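Local coordinates for protein Pre-mRNA-processing-splicing factor 8 (Cryptococcus neoformans var. grubii serotype A, PDB 6MX6) that contains an intein, a Hint-family element that probably excises itself from its spliceosomal host protein by protein splicing, at residues Tyr52-His57 against Leu140-Ile145. Sequence-based numbering, arbitrary orientation.
Sequences YRIKTH and LHINSI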
ATOM      1  N   TYR A  52      -0.545 -10.535   5.149  1.00 13.47           N
ATOM      2  CA  TYR A  52       0.888 -10.538   4.913  1.00 12.84           C
ATOM      3  C   TYR A  52       1.486  -9.282   5.519  1.00 16.66           C
ATOM      4  O   TYR A  52       0.948  -8.188   5.328  1.00 14.76           O
ATOM      5  CB  TYR A  52       1.202 -10.585   3.421  1.00 14.29           C
ATOM      6  CG  TYR A  52       1.054 -11.973   2.879  1.00 15.01           C
ATOM      7  CD1 TYR A  52      -0.188 -12.458   2.491  1.00 19.35           C
ATOM      8  CD2 TYR A  52       2.142 -12.813   2.802  1.00 17.81           C
ATOM      9  CE1 TYR A  52      -0.327 -13.749   2.013  1.00 19.82           C
ATOM     10  CE2 TYR A  52       2.019 -14.101   2.328  1.00 18.20           C
ATOM     11  CZ  TYR A  52       0.787 -14.562   1.932  1.00 18.23           C
ATOM     12  OH  TYR A  52       0.687 -15.845   1.464  1.00 29.71           O
ATOM     13  N   ARG A  53       2.593  -9.450   6.241  1.00 14.43           N
ATOM     14  CA  ARG A  53       3.350  -8.340   6.811  1.00 12.61           C
ATOM     15  C   ARG A  53       4.579  -8.091   5.947  1.00 16.28           C
ATOM     16  O   ARG A  53       5.390  -9.003   5.733  1.00 14.08           O
ATOM     17  CB  ARG A  53       3.759  -8.643   8.255  1.00 13.94           C
ATOM     18  CG  ARG A  53       4.600  -7.528   8.900  1.00 16.18           C
ATOM     19  CD  ARG A  53       4.897  -7.804  10.365  1.00 19.17           C
ATOM     20  NE  ARG A  53       3.650  -7.910  11.114  1.00 19.16           N
ATOM     21  CZ  ARG A  53       3.025  -6.882  11.673  1.00 21.90           C
ATOM     22  NH1 ARG A  53       3.554  -5.662  11.611  1.00 17.68           N
ATOM     23  NH2 ARG A  53       1.870  -7.073  12.309  1.00 24.61           N
ATOM     24  N   ILE A  54       4.715  -6.861   5.459  1.00 16.81           N
ATOM     25  CA  ILE A  54       5.852  -6.423   4.661  1.00 17.62           C
ATOM     26  C   ILE A  54       6.686  -5.488   5.519  1.00 15.81           C
ATOM     27  O   ILE A  54       6.180  -4.467   6.012  1.00 17.39           O
ATOM     28  CB  ILE A  54       5.404  -5.726   3.367  1.00 18.95           C
ATOM     29  CG1 ILE A  54       4.532  -6.671   2.550  1.00 19.40           C
ATOM     30  CG2 ILE A  54       6.629  -5.281   2.556  1.00 21.56           C
ATOM     31  CD1 ILE A  54       3.775  -5.994   1.411  1.00 23.70           C
ATOM     32  N   LYS A  55       7.959  -5.845   5.703  1.00 15.17           N
ATOM     33  CA  LYS A  55       8.926  -5.032   6.432  1.00 16.48           C
ATOM     34  C   LYS A  55      10.010  -4.548   5.483  1.00 15.93           C
ATOM     35  O   LYS A  55      10.528  -5.326   4.669  1.00 18.16           O
ATOM     36  CB  LYS A  55       9.594  -5.823   7.563  1.00 17.67           C
ATOM     37  CG  LYS A  55       8.669  -6.310   8.671  1.00 25.58           C
ATOM     38  CD  LYS A  55       9.479  -7.067   9.714  1.00 36.58           C
ATOM     39  CE  LYS A  55       8.906  -6.905  11.111  1.00 33.25           C
ATOM     40  NZ  LYS A  55       8.887  -5.489  11.545  1.00 32.55           N
ATOM     41  N   THR A  56      10.386  -3.278   5.642  1.00 15.00           N
ATOM     42  CA  THR A  56      11.428  -2.658   4.841  1.00 17.12           C
ATOM     43  C   THR A  56      12.729  -2.581   5.633  1.00 20.98           C
ATOM     44  O   THR A  56      12.741  -2.638   6.864  1.00 17.78           O
ATOM     45  CB  THR A  56      11.002  -1.255   4.388  1.00 19.95           C
ATOM     46  OG1 THR A  56      10.596  -0.477   5.523  1.00 21.43           O
ATOM     47  CG2 THR A  56       9.831  -1.348   3.389  1.00 21.94           C
ATOM     48  N   HIS A  57      13.836  -2.485   4.899  1.00 16.00           N
ATOM     49  CA  HIS A  57      15.107  -2.143   5.531  1.00 16.31           C
ATOM     50  C   HIS A  57      15.011  -0.798   6.227  1.00 23.01           C
ATOM     51  O   HIS A  57      15.492  -0.632   7.357  1.00 21.49           O
ATOM     52  CB  HIS A  57      16.223  -2.102   4.484  1.00 20.92           C
ATOM     53  CG  HIS A  57      16.641  -3.444   3.985  1.00 22.43           C
ATOM     54  ND1 HIS A  57      17.784  -4.078   4.423  1.00 22.33           N
ATOM     55  CD2 HIS A  57      16.077  -4.271   3.075  1.00 18.88           C
ATOM     56  CE1 HIS A  57      17.905  -5.240   3.805  1.00 27.92           C
ATOM     57  NE2 HIS A  57      16.881  -5.382   2.983  1.00 23.58           N
ATOM     58  N   LEU A 140      12.041   2.314  -1.314  1.00 24.21           N
ATOM     59  CA  LEU A 140      12.125   1.508  -0.107  1.00 22.50           C
ATOM     60  C   LEU A 140      12.400   0.064  -0.498  1.00 26.37           C
ATOM     61  O   LEU A 140      11.757  -0.474  -1.405  1.00 28.58           O
ATOM     62  CB  LEU A 140      10.833   1.605   0.708  1.00 20.02           C
ATOM     63  CG  LEU A 140      10.364   3.027   0.981  1.00 28.39           C
ATOM     64  CD1 LEU A 140       8.994   2.996   1.621  1.00 35.00           C
ATOM     65  CD2 LEU A 140      11.362   3.745   1.875  1.00 30.52           C
ATOM     66  N   HIS A 141      13.340  -0.559   0.197  1.00 20.72           N
ATOM     67  CA  HIS A 141      13.774  -1.911  -0.099  1.00 20.68           C
ATOM     68  C   HIS A 141      13.070  -2.854   0.865  1.00 20.45           C
ATOM     69  O   HIS A 141      13.140  -2.665   2.083  1.00 22.12           O
ATOM     70  CB  HIS A 141      15.293  -2.021   0.033  1.00 20.42           C
ATOM     71  CG  HIS A 141      16.035  -1.032  -0.810  1.00 28.26           C
ATOM     72  ND1 HIS A 141      16.240   0.276  -0.420  1.00 27.13           N
ATOM     73  CD2 HIS A 141      16.598  -1.152  -2.036  1.00 32.96           C
ATOM     74  CE1 HIS A 141      16.907   0.915  -1.365  1.00 38.33           C
ATOM     75  NE2 HIS A 141      17.134   0.071  -2.356  1.00 34.86           N
ATOM     76  N   ILE A 142      12.386  -3.848   0.325  1.00 17.52           N
ATOM     77  CA  ILE A 142      11.672  -4.800   1.161  1.00 17.45           C
ATOM     78  C   ILE A 142      12.674  -5.771   1.774  1.00 20.39           C
ATOM     79  O   ILE A 142      13.483  -6.381   1.065  1.00 22.61           O
ATOM     80  CB  ILE A 142      10.599  -5.534   0.345  1.00 18.94           C
ATOM     81  CG1 ILE A 142       9.518  -4.537  -0.072  1.00 24.94           C
ATOM     82  CG2 ILE A 142      10.006  -6.671   1.152  1.00 22.30           C
ATOM     83  CD1 ILE A 142       8.406  -5.162  -0.878  1.00 21.64           C
ATOM     84  N   ASN A 143      12.626  -5.914   3.094  1.00 19.14           N
ATOM     85  CA  ASN A 143      13.485  -6.860   3.791  1.00 23.75           C
ATOM     86  C   ASN A 143      12.803  -8.200   4.016  1.00 25.66           C
ATOM     87  O   ASN A 143      13.460  -9.244   3.954  1.00 22.70           O
ATOM     88  CB  ASN A 143      13.936  -6.279   5.135  1.00 26.71           C
ATOM     89  CG  ASN A 143      14.987  -7.137   5.815  1.00 35.36           C
ATOM     90  OD1 ASN A 143      15.981  -7.533   5.198  1.00 39.18           O
ATOM     91  ND2 ASN A 143      14.768  -7.437   7.089  1.00 39.72           N
ATOM     92  N   SER A 144      11.499  -8.205   4.278  1.00 17.08           N
ATOM     93  CA  SER A 144      10.818  -9.477   4.477  1.00 18.17           C
ATOM     94  C   SER A 144       9.348  -9.321   4.140  1.00 16.21           C
ATOM     95  O   SER A 144       8.782  -8.233   4.246  1.00 19.27           O
ATOM     96  CB  SER A 144      10.975 -10.003   5.912  1.00 26.73           C
ATOM     97  OG  SER A 144      10.441  -9.096   6.857  1.00 26.48           O
ATOM     98  N   ILE A 145       8.734 -10.424   3.723  1.00 15.18           N
ATOM     99  CA  ILE A 145       7.294 -10.455   3.511  1.00 16.38           C
ATOM    100  C   ILE A 145       6.826 -11.822   3.980  1.00 22.99           C
ATOM    101  O   ILE A 145       7.338 -12.848   3.518  1.00 22.86           O
ATOM    102  CB  ILE A 145       6.894 -10.179   2.045  1.00 20.32           C
ATOM    103  CG1 ILE A 145       5.367 -10.213   1.888  1.00 20.38           C
ATOM    104  CG2 ILE A 145       7.591 -11.137   1.076  1.00 29.66           C
ATOM    105  CD1 ILE A 145       4.859  -9.558   0.600  1.00 25.10           C
TER
HETATM  106  O   HOH W   1       7.671  -9.668   7.160  1.00 21.32           O
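Ile54 and Ile145 make the tight part of this contact: their side chains lie side by side and point the same way, with Ile54 CG1 3.5 Å from Ile145 CD1, closer than carbons usually pack. With CG1 anti to the backbone N (chi1 -180°), Ile145 sets that carbon 3.7 Å from Ile54 CG1 and 4.2 Å from Tyr52 CD2. Next to them, Ile54 CG2 meets the CD1 and CG2 branches of Ile142, each at 3.9 Å. Leu71 and Met73 of strand 70-76 and Phe106 and Val107 of helix 103-108 continue this apolar layer.

The backbone evidence identifies a classic beta bulge in strand 139-147, where Asn143 and Ser144 both face Lys55 of the antiparallel strand 52-56, within the mainly beta Hint fold of the intein. Lys55 O accepts from two successive amides, Asn143 N at 2.7 Å and Ser144 N at 3.1 Å, and the register shifts by one residue between Lys55 and Thr56. Lys55 N returns a nearly straight bond to Ser144 O (N-H...O 169°), while beyond the bulge His57 N donates to His141 O.

The other face, carrying Lys55 and Ser144, is polar and more exposed. A water donates to Arg53 O and also hydrogen-bonds to Ser144 OG, bridging the strands, whereas the charged ends of Arg53 and Lys55 turn away to share Asp62 in salt bridges, Arg53 also pairing with Glu148. From within the bulge, Asn143 puts CB over one face of the His57 ring, 3.9 Å from its centroid, a CH-pi contact; the amide plane is turned 65° from the ring, and Asn143 OD1 approaches His57 NE2 at too poor an angle for a hydrogen bond.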